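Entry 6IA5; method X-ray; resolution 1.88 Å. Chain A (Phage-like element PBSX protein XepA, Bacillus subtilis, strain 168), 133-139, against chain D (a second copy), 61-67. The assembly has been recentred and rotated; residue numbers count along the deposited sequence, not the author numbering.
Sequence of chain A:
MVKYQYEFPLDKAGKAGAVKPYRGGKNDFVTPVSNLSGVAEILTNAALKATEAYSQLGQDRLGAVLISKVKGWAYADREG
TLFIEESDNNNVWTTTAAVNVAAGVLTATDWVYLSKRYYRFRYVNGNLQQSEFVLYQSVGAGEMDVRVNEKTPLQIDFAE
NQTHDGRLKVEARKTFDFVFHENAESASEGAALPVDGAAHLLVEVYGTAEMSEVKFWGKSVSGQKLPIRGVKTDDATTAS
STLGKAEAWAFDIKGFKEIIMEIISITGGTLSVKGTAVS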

# COMPACT_ATOMS: atom_id res chain seq x y z
N PHE A 133 17.82 -33.73 23.86
CA PHE A 133 18.16 -32.43 23.29
C PHE A 133 18.55 -32.58 21.83
O PHE A 133 19.36 -33.43 21.49
CB PHE A 133 19.34 -31.83 24.06
CG PHE A 133 19.88 -30.50 23.59
CD1 PHE A 133 19.02 -29.45 23.25
CD2 PHE A 133 21.25 -30.27 23.54
CE1 PHE A 133 19.53 -28.22 22.86
CE2 PHE A 133 21.75 -29.03 23.18
CZ PHE A 133 20.89 -28.00 22.82
N VAL A 134 17.99 -31.72 20.95
CA VAL A 134 18.46 -31.58 19.58
C VAL A 134 18.48 -30.09 19.25
O VAL A 134 17.60 -29.32 19.70
CB VAL A 134 17.61 -32.33 18.53
CG1 VAL A 134 17.74 -33.84 18.63
CG2 VAL A 134 16.14 -31.89 18.55
N LEU A 135 19.46 -29.70 18.42
CA LEU A 135 19.60 -28.33 17.98
C LEU A 135 19.87 -28.33 16.48
O LEU A 135 20.84 -28.95 16.04
CB LEU A 135 20.73 -27.67 18.78
CG LEU A 135 21.02 -26.22 18.44
CD1 LEU A 135 19.78 -25.35 18.70
CD2 LEU A 135 22.20 -25.71 19.29
N TYR A 136 18.99 -27.66 15.70
CA TYR A 136 19.08 -27.62 14.24
C TYR A 136 19.36 -26.19 13.76
O TYR A 136 18.86 -25.22 14.35
CB TYR A 136 17.77 -28.10 13.61
CG TYR A 136 17.64 -29.61 13.55
CD1 TYR A 136 17.26 -30.35 14.66
CD2 TYR A 136 17.94 -30.30 12.38
CE1 TYR A 136 17.14 -31.73 14.61
CE2 TYR A 136 17.84 -31.69 12.30
CZ TYR A 136 17.45 -32.40 13.43
OH TYR A 136 17.35 -33.75 13.37
N GLN A 137 20.08 -26.09 12.63
CA GLN A 137 20.50 -24.81 12.10
C GLN A 137 20.27 -24.78 10.59
O GLN A 137 20.74 -25.66 9.88
CB GLN A 137 21.98 -24.58 12.41
CG GLN A 137 22.51 -23.24 11.92
CD GLN A 137 23.94 -23.04 12.36
OE1 GLN A 137 24.88 -23.56 11.75
NE2 GLN A 137 24.13 -22.29 13.43
N SER A 138 19.56 -23.74 10.12
CA SER A 138 19.38 -23.47 8.69
C SER A 138 20.08 -22.16 8.36
O SER A 138 20.11 -21.27 9.19
CB SER A 138 17.92 -23.39 8.30
OG SER A 138 17.28 -24.66 8.47
N VAL A 139 20.62 -22.06 7.14
CA VAL A 139 21.28 -20.86 6.64
C VAL A 139 20.69 -20.56 5.27
O VAL A 139 20.17 -21.46 4.60
CB VAL A 139 22.81 -21.04 6.55
CG1 VAL A 139 23.45 -21.17 7.93
CG2 VAL A 139 23.21 -22.22 5.65
N ARG D 61 9.20 -32.76 12.20
CA ARG D 61 9.57 -31.66 11.29
C ARG D 61 11.09 -31.53 11.19
O ARG D 61 11.59 -30.98 10.23
CB ARG D 61 9.08 -30.32 11.82
CG ARG D 61 7.56 -30.17 11.78
CD ARG D 61 7.13 -28.98 12.61
NE ARG D 61 7.70 -27.83 11.98
CZ ARG D 61 7.90 -26.64 12.55
NH1 ARG D 61 7.44 -26.41 13.77
NH2 ARG D 61 8.56 -25.72 11.89
N LEU D 62 11.81 -32.00 12.22
CA LEU D 62 13.24 -31.80 12.32
C LEU D 62 13.96 -32.87 11.49
O LEU D 62 13.71 -34.07 11.63
CB LEU D 62 13.67 -31.87 13.79
CG LEU D 62 12.95 -30.90 14.73
CD1 LEU D 62 13.55 -30.97 16.13
CD2 LEU D 62 12.96 -29.47 14.20
N GLY D 63 14.85 -32.42 10.61
CA GLY D 63 15.55 -33.31 9.72
C GLY D 63 16.40 -32.49 8.76
O GLY D 63 16.50 -31.27 8.93
N ALA D 64 16.88 -33.15 7.72
CA ALA D 64 17.68 -32.52 6.68
C ALA D 64 16.87 -31.43 5.99
O ALA D 64 17.41 -30.40 5.60
CB ALA D 64 18.18 -33.57 5.72
N VAL D 65 15.56 -31.66 5.84
CA VAL D 65 14.66 -30.65 5.32
C VAL D 65 13.78 -30.20 6.48
O VAL D 65 13.06 -31.00 7.06
CB VAL D 65 13.81 -31.20 4.16
CG1 VAL D 65 12.84 -30.14 3.64
CG2 VAL D 65 14.73 -31.70 3.03
N LEU D 66 13.85 -28.91 6.83
CA LEU D 66 13.11 -28.46 8.01
C LEU D 66 11.68 -28.05 7.61
O LEU D 66 11.46 -26.99 7.02
CB LEU D 66 13.92 -27.31 8.62
CG LEU D 66 13.73 -27.07 10.12
CD1 LEU D 66 12.27 -26.83 10.51
CD2 LEU D 66 14.36 -28.16 10.98
N ILE D 67 10.71 -28.91 7.90
CA ILE D 67 9.34 -28.70 7.43
C ILE D 67 8.72 -27.51 8.16
O ILE D 67 8.71 -27.49 9.39
CB ILE D 67 8.47 -29.98 7.56
CG1 ILE D 67 9.07 -31.18 6.82
CG2 ILE D 67 7.05 -29.71 7.11
CD1 ILE D 67 9.46 -30.88 5.38

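A β-strand presents its side chains alternately to its two sides, and a contact with a neighbouring chain can therefore be built from every second residue. Chain A 133–139 of the phage-like element protein XepA illustrates the principle. The stretch is extended throughout, and A:Val134, A:Tyr136 and A:Ser138 direct their CA-to-CB bonds toward chain D, whereas A:Leu135 and A:Gln137 point away. The opposing segment of the second copy has no regular secondary structure. Its backbone curls back on itself, with D:Ile67 N donating to D:Arg61 O at 3.2 Å, and the D:Arg61 side chain reinforces the turn through NE, 2.8 Å from D:Ile67 O. The two backbones stay well apart, the CA atoms of A:Tyr136 and D:Leu62 lying 7.4 Å from each other, and no hydrogen bond crosses between the stretches. The contact is made mainly by side chains, with backbone from D:Gly63.

A:Tyr136 is the centrepiece, with 87 Å² covered by the opposing stretch. Its m rotamer carries the ring across D:Leu62, whose CB sits over one face, 4.0 Å from the centroid of the A:Tyr136 ring, in a CH-π contact. The flat aromatic surface suits an aliphatic neighbour. Further along the D:Leu62 side chain, CD1 reaches A:Val134 CG2 at 3.7 Å, so one leucine packs against two residues on the same side of the strand. D:Gly63 brings bare backbone close to the ring, its N 3.5 Å from A:Tyr136 CE2; a CB here would point away and has room.

D:Leu66 extends the apolar patch more loosely: its CD2 lies 4.3 Å from A:Tyr136 CB, and its CB is equally far from A:Ser138 OG. That buried hydroxyl is hydrogen-bonded elsewhere in the structure, so its polarity is satisfied beside the leucine. Altogether 236 Å² is buried between the two stretches, counting both sides, chiefly through apolar and CH-π contacts.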